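Local coordinates for putative esterase (Bacteroides intestinalis DSM 17393, PDB 5VOL), which probably hydrolyses ferulic acid esters of arabinoxylan, as a calcium-binding serine esterase of carbohydrate esterase family 1 with an alpha/beta-hydrolase fold, at residues Gln234-Asn238 and Ala239-Cys243; Met200-Asp203 and Glu204-Ala208; Leu265-Val268 and Thr269-Phe272. All coordinates share one frame; numbering follows the deposited sequence.

Contact 1 of 3, residues Gln234-Asn238 and Ala239-Cys243; sequences QAMRN and AGVPC
Met-236 and Val-241 meet twice, once through the backbone and once through their side chains, and between them they close the end of helix 226-238. The carbonyl O of Met-236 takes the N-H of Val-241 at 3.0 Å in a nearly straight bond (167°). The next carbonyl, of Arg-237, accepts from Gly-240 N at 2.9 Å; the donor comes from well above the plane of that carbonyl and not along a lone pair. Ala-239 N has less to work with: its N-H is split between Ala-235 O and Met-236 O, and both bonds are weak, each bent to about 130°. The carbonyls of Ala-239 and Gly-240 are taken up by the guanidinium group of Arg-211, whose NH2 donates to Ala-239 O and whose NE donates to Gly-240 O.

The Met-236 chain bends twice along its length, which brings its CE over Val-241. CE lies 3.4 Å from Val-241 CG1, tighter than an ordinary methyl contact, and it also reaches Cys-243 CB at 4.1 Å. Trp-215 of strand 214-218 packs against all three of these residues.

On the outer side, Arg-237 NH2 donates to Asn-238 OD1 at 3.2 Å, with the oxygen lying in the guanidinium plane. The stronger partner of Arg-237 is Asp-227 of the second subunit, which also accepts from Gln-234 NE2, so this helix face belongs to a subunit interface. Gly-240, with phi at 71° and the chain bonding back into the last turn, makes this a Schellman motif, here turning helix 226-238 into the edge strand 244-246 of the alpha/beta-hydrolase sheet.

Contact 2 of 3, residues Met200-Asp203 and Glu204-Ala208; sequences MEAD and EDRKA
Asp-203 OD1 takes the backbone N-H of Arg-206 at 2.9 Å, met nearly along its C-O axis. This is the capping bond of an N-cap: Asp-203 stands just ahead of helix 204-210, and its carboxylate caps an amide of the first turn. The side chain gets there because CG sits between the backbone N and the carbonyl carbon (chi1 56°), which folds the carboxylate back over the helix start. The same residue supplies the first regular helical bond, Lys-207 N to Asp-203 O at 3.0 Å and almost straight (173°). A negative charge at this end would probably also suit the helix dipole.

The Arg-206 side chain runs back toward the end of helix 195-200. Its CD lies against Ala-202 CB at 3.4 Å, and a bend at chi3 (-79°) then carries the guanidinium group on to Glu-201. That group has further partners in Tyr-198, whose carbonyl accepts from NH1 and whose ring makes a cation-pi contact, while Lys-197 is a second cation on Glu-201. A leucine in place of Arg-206 would probably leave Glu-201 with Lys-197 but without its mate from the next helix, and the Tyr-198 carbonyl without this donor. Lys-207 runs extended past the capping residue, its CG 3.3 Å from Asp-203 O. In the salt bridge itself, Arg-206 NH1 lies 3.2 Å from Glu-201 OE2, which sits in the guanidinium plane and uses its anti lone pair.

Contact 3 of 3, residues Leu265-Val268 and Thr269-Phe272; sequences LPFV and TRIF
Phe-272 lays one face of its ring over the carbonyl of Val-268, with Val-268 O 3.2 Å above the ring plane and offset toward the rim. The two side chains run side by side, pointing the same way, and Val-268 CG2 touches CE2 of the ring at 3.9 Å. This is the last turn of the C-terminal helix 254-271, which packs on the central sheet of the alpha/beta-hydrolase fold: Val-268 and Phe-272 meet Ala-134 of strand 133-138, and Phe-267 meets strand 158-162. A second ring is covered in the same i to i+4 spacing, since Ile-271 CG1 sits over a face of Phe-267, 4.1 Å from CE1.

On the outward side, Arg-270 bends at chi3 (-64°) and folds back along the helix. One face of its guanidinium group then rests on Phe-267 CA, with NH2 3.5 Å from that carbon. The remaining polar group, the Thr-269 hydroxyl, joins its own turn to a neighbouring loop through Cys-80 N. Leu-265 O is gripped twice, by Thr-269 N at 3.2 Å and by Thr-269 OG1 at 2.9 Å, from opposite faces of its plane.

Overall arrangement
Contacts 1 and 2 are neighbours, their centres 11 Å apart, and they touch where Met-200 CE packs on Ala-235 CB. Contact 3 stands apart, about 21 Å from contact 1 and 25 Å from contact 2, centre to centre. Contact 2 is a surface helix start held by charge; contact 1 is a helix end, half buried, where backbone bonds and a small apolar cluster share the work. Contact 3 lies nearest the middle of the chain and is mostly apolar, pressed on the sheet. Arg-211 joins the first two, bonding carbonyls of 239-243 and forming a salt bridge with Glu-204. Contacts 1 and 3 each also face another subunit.

Contact 1 of 3, residues Gln234-Asn238 and Ala239-Cys243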
# COMPACT_ATOMS: atom_id res chain seq x y z
N GLN C 234 23.33 3.99 -7.22
CA GLN C 234 24.60 3.97 -6.49
C GLN C 234 25.48 5.16 -6.87
O GLN C 234 26.03 5.83 -5.98
CB GLN C 234 25.32 2.64 -6.72
CG GLN C 234 24.65 1.47 -5.98
CD GLN C 234 25.24 0.12 -6.31
OE1 GLN C 234 25.68 -0.13 -7.45
NE2 GLN C 234 25.26 -0.78 -5.32
N ALA C 235 25.58 5.47 -8.16
CA ALA C 235 26.35 6.65 -8.60
C ALA C 235 25.78 7.95 -8.03
O ALA C 235 26.52 8.81 -7.56
CB ALA C 235 26.41 6.72 -10.12
N MET C 236 24.46 8.10 -8.07
CA MET C 236 23.80 9.27 -7.51
C MET C 236 24.09 9.42 -6.01
O MET C 236 24.56 10.46 -5.55
CB MET C 236 22.29 9.20 -7.75
CG MET C 236 21.88 9.39 -9.19
SD MET C 236 21.97 11.11 -9.71
CE MET C 236 20.38 11.73 -9.14
N ARG C 237 23.80 8.36 -5.26
CA ARG C 237 24.01 8.35 -3.81
C ARG C 237 25.48 8.65 -3.49
O ARG C 237 25.77 9.51 -2.66
CB ARG C 237 23.60 7.00 -3.23
CG ARG C 237 23.58 6.92 -1.71
CD ARG C 237 23.62 5.46 -1.28
NE ARG C 237 24.79 4.80 -1.87
CZ ARG C 237 24.94 3.49 -1.98
NH1 ARG C 237 24.00 2.66 -1.54
NH2 ARG C 237 26.03 2.99 -2.54
N ASN C 238 26.39 7.95 -4.15
CA ASN C 238 27.82 8.14 -3.90
C ASN C 238 28.28 9.54 -4.23
O ASN C 238 29.29 10.01 -3.70
CB ASN C 238 28.65 7.13 -4.69
CG ASN C 238 28.43 5.70 -4.21
OD1 ASN C 238 27.95 5.47 -3.10
ND2 ASN C 238 28.79 4.73 -5.05
N ALA C 239 27.55 10.21 -5.12
CA ALA C 239 27.89 11.55 -5.55
C ALA C 239 27.22 12.61 -4.67
O ALA C 239 27.43 13.80 -4.85
CB ALA C 239 27.50 11.75 -7.00
N GLY C 240 26.40 12.16 -3.72
CA GLY C 240 25.70 13.09 -2.84
C GLY C 240 24.60 13.85 -3.55
O GLY C 240 24.37 15.03 -3.28
N VAL C 241 23.94 13.18 -4.49
CA VAL C 241 22.78 13.74 -5.18
C VAL C 241 21.52 13.03 -4.68
O VAL C 241 21.34 11.84 -4.93
CB VAL C 241 22.89 13.59 -6.72
CG1 VAL C 241 21.74 14.31 -7.41
CG2 VAL C 241 24.23 14.12 -7.21
N PRO C 242 20.66 13.75 -3.94
CA PRO C 242 19.46 13.12 -3.37
C PRO C 242 18.59 12.45 -4.44
O PRO C 242 18.30 13.06 -5.48
CB PRO C 242 18.73 14.29 -2.72
CG PRO C 242 19.86 15.21 -2.28
CD PRO C 242 20.85 15.12 -3.44
N CYS C 243 18.18 11.22 -4.17
CA CYS C 243 17.43 10.40 -5.11
C CYS C 243 16.62 9.34 -4.36
O CYS C 243 17.16 8.68 -3.48
CB CYS C 243 18.41 9.73 -6.10
SG CYS C 243 17.64 8.85 -7.47

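Contact 2 of 3, residues Met200-Asp203 and Glu204-Ala208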
# COMPACT_ATOMS: atom_id res chain seq x y z
N MET C 200 28.65 9.40 -13.19
CA MET C 200 29.96 8.89 -12.79
C MET C 200 31.10 9.86 -13.10
O MET C 200 32.05 9.96 -12.33
CB MET C 200 30.26 7.57 -13.50
CG MET C 200 29.21 6.51 -13.33
SD MET C 200 29.87 5.12 -12.42
CE MET C 200 29.95 5.85 -10.78
N GLU C 201 30.99 10.56 -14.22
CA GLU C 201 32.03 11.47 -14.68
C GLU C 201 31.80 12.90 -14.20
O GLU C 201 32.51 13.81 -14.61
CB GLU C 201 32.13 11.44 -16.21
CG GLU C 201 30.95 12.11 -16.89
CD GLU C 201 30.91 11.86 -18.39
OE1 GLU C 201 31.74 11.08 -18.90
OE2 GLU C 201 30.03 12.46 -19.05
N ALA C 202 30.81 13.09 -13.34
CA ALA C 202 30.44 14.44 -12.91
C ALA C 202 31.55 15.15 -12.12
O ALA C 202 32.19 14.55 -11.26
CB ALA C 202 29.17 14.39 -12.07
N ASP C 203 31.77 16.43 -12.42
CA ASP C 203 32.60 17.26 -11.54
C ASP C 203 31.69 17.95 -10.53
O ASP C 203 30.47 17.75 -10.55
CB ASP C 203 33.41 18.29 -12.33
CG ASP C 203 32.55 19.17 -13.22
OD1 ASP C 203 31.31 19.18 -13.05
OD2 ASP C 203 33.11 19.87 -14.09
N GLU C 204 32.26 18.78 -9.67
CA GLU C 204 31.49 19.41 -8.62
C GLU C 204 30.39 20.31 -9.19
O GLU C 204 29.27 20.35 -8.66
CB GLU C 204 32.41 20.21 -7.69
CG GLU C 204 31.74 20.63 -6.41
CD GLU C 204 31.03 19.47 -5.72
OE1 GLU C 204 31.63 18.36 -5.63
OE2 GLU C 204 29.87 19.66 -5.28
N ASP C 205 30.68 21.01 -10.28
CA ASP C 205 29.68 21.87 -10.91
C ASP C 205 28.48 21.06 -11.40
O ASP C 205 27.33 21.47 -11.25
CB ASP C 205 30.27 22.65 -12.09
CG ASP C 205 31.20 23.77 -11.65
OD1 ASP C 205 31.02 24.29 -10.52
OD2 ASP C 205 32.10 24.14 -12.43
N ARG C 206 28.76 19.91 -11.99
CA ARG C 206 27.69 19.09 -12.54
C ARG C 206 26.81 18.54 -11.41
O ARG C 206 25.59 18.59 -11.50
CB ARG C 206 28.25 17.95 -13.37
CG ARG C 206 27.18 16.98 -13.84
CD ARG C 206 27.76 15.96 -14.79
NE ARG C 206 27.92 16.52 -16.13
CZ ARG C 206 28.38 15.83 -17.15
NH1 ARG C 206 28.73 14.56 -16.98
NH2 ARG C 206 28.50 16.41 -18.35
N LYS C 207 27.45 18.05 -10.35
CA LYS C 207 26.74 17.56 -9.17
C LYS C 207 25.77 18.60 -8.61
O LYS C 207 24.64 18.27 -8.27
CB LYS C 207 27.73 17.14 -8.10
CG LYS C 207 28.61 15.99 -8.54
CD LYS C 207 29.58 15.61 -7.45
CE LYS C 207 30.51 14.51 -7.88
NZ LYS C 207 31.52 14.27 -6.82
N ALA C 208 26.21 19.86 -8.53
CA ALA C 208 25.35 20.94 -8.06
C ALA C 208 24.15 21.13 -8.96
O ALA C 208 23.03 21.37 -8.49
CB ALA C 208 26.13 22.26 -7.94

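Contact 3 of 3, residues Leu265-Val268 and Thr269-Phe272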
# COMPACT_ATOMS: atom_id res chain seq x y z
N LEU C 265 2.60 10.62 -9.97
CA LEU C 265 1.77 11.82 -10.04
C LEU C 265 1.75 12.61 -8.72
O LEU C 265 1.89 13.85 -8.74
CB LEU C 265 0.36 11.44 -10.48
CG LEU C 265 0.36 10.90 -11.93
CD1 LEU C 265 -1.02 10.38 -12.30
CD2 LEU C 265 0.83 11.99 -12.92
N PRO C 266 1.62 11.92 -7.57
CA PRO C 266 1.75 12.69 -6.32
C PRO C 266 3.15 13.26 -6.11
O PRO C 266 3.30 14.34 -5.53
CB PRO C 266 1.41 11.66 -5.22
CG PRO C 266 0.48 10.68 -5.90
CD PRO C 266 1.05 10.58 -7.35
N PHE C 267 4.17 12.54 -6.56
CA PHE C 267 5.56 12.98 -6.44
C PHE C 267 5.81 14.30 -7.16
O PHE C 267 6.30 15.25 -6.55
CB PHE C 267 6.50 11.90 -6.98
CG PHE C 267 7.91 12.38 -7.22
CD1 PHE C 267 8.76 12.68 -6.16
CD2 PHE C 267 8.41 12.48 -8.52
CE1 PHE C 267 10.07 13.10 -6.38
CE2 PHE C 267 9.72 12.91 -8.75
CZ PHE C 267 10.55 13.22 -7.68
N VAL C 268 5.49 14.39 -8.46
CA VAL C 268 5.74 15.65 -9.16
C VAL C 268 4.86 16.77 -8.59
O VAL C 268 5.26 17.93 -8.54
CB VAL C 268 5.54 15.52 -10.70
CG1 VAL C 268 6.47 14.46 -11.25
CG2 VAL C 268 4.11 15.18 -11.03
N THR C 269 3.65 16.41 -8.15
CA THR C 269 2.77 17.40 -7.55
C THR C 269 3.43 18.04 -6.33
O THR C 269 3.36 19.25 -6.14
CB THR C 269 1.42 16.78 -7.15
OG1 THR C 269 0.70 16.47 -8.34
CG2 THR C 269 0.58 17.75 -6.29
N ARG C 270 4.10 17.23 -5.52
CA ARG C 270 4.87 17.74 -4.39
C ARG C 270 5.96 18.71 -4.83
O ARG C 270 6.11 19.78 -4.25
CB ARG C 270 5.49 16.58 -3.60
CG ARG C 270 4.51 15.90 -2.67
CD ARG C 270 5.19 14.96 -1.71
NE ARG C 270 5.87 13.82 -2.34
CZ ARG C 270 5.27 12.67 -2.63
NH1 ARG C 270 3.98 12.50 -2.38
NH2 ARG C 270 5.97 11.69 -3.17
N ILE C 271 6.72 18.34 -5.87
CA ILE C 271 7.83 19.17 -6.30
C ILE C 271 7.36 20.48 -6.96
O ILE C 271 8.02 21.50 -6.82
CB ILE C 271 8.77 18.40 -7.27
CG1 ILE C 271 9.13 17.04 -6.68
CG2 ILE C 271 10.04 19.19 -7.51
CD1 ILE C 271 9.75 17.13 -5.29
N PHE C 272 6.25 20.44 -7.68
CA PHE C 272 5.74 21.64 -8.35
C PHE C 272 5.62 22.79 -7.35
O PHE C 272 5.15 22.55 -6.21
CB PHE C 272 4.37 21.38 -9.00
CG PHE C 272 4.40 20.53 -10.24
CD1 PHE C 272 5.49 20.53 -11.10
CD2 PHE C 272 3.30 19.75 -10.57
CE1 PHE C 272 5.50 19.75 -12.25
CE2 PHE C 272 3.29 18.97 -11.70
CZ PHE C 272 4.40 18.97 -12.55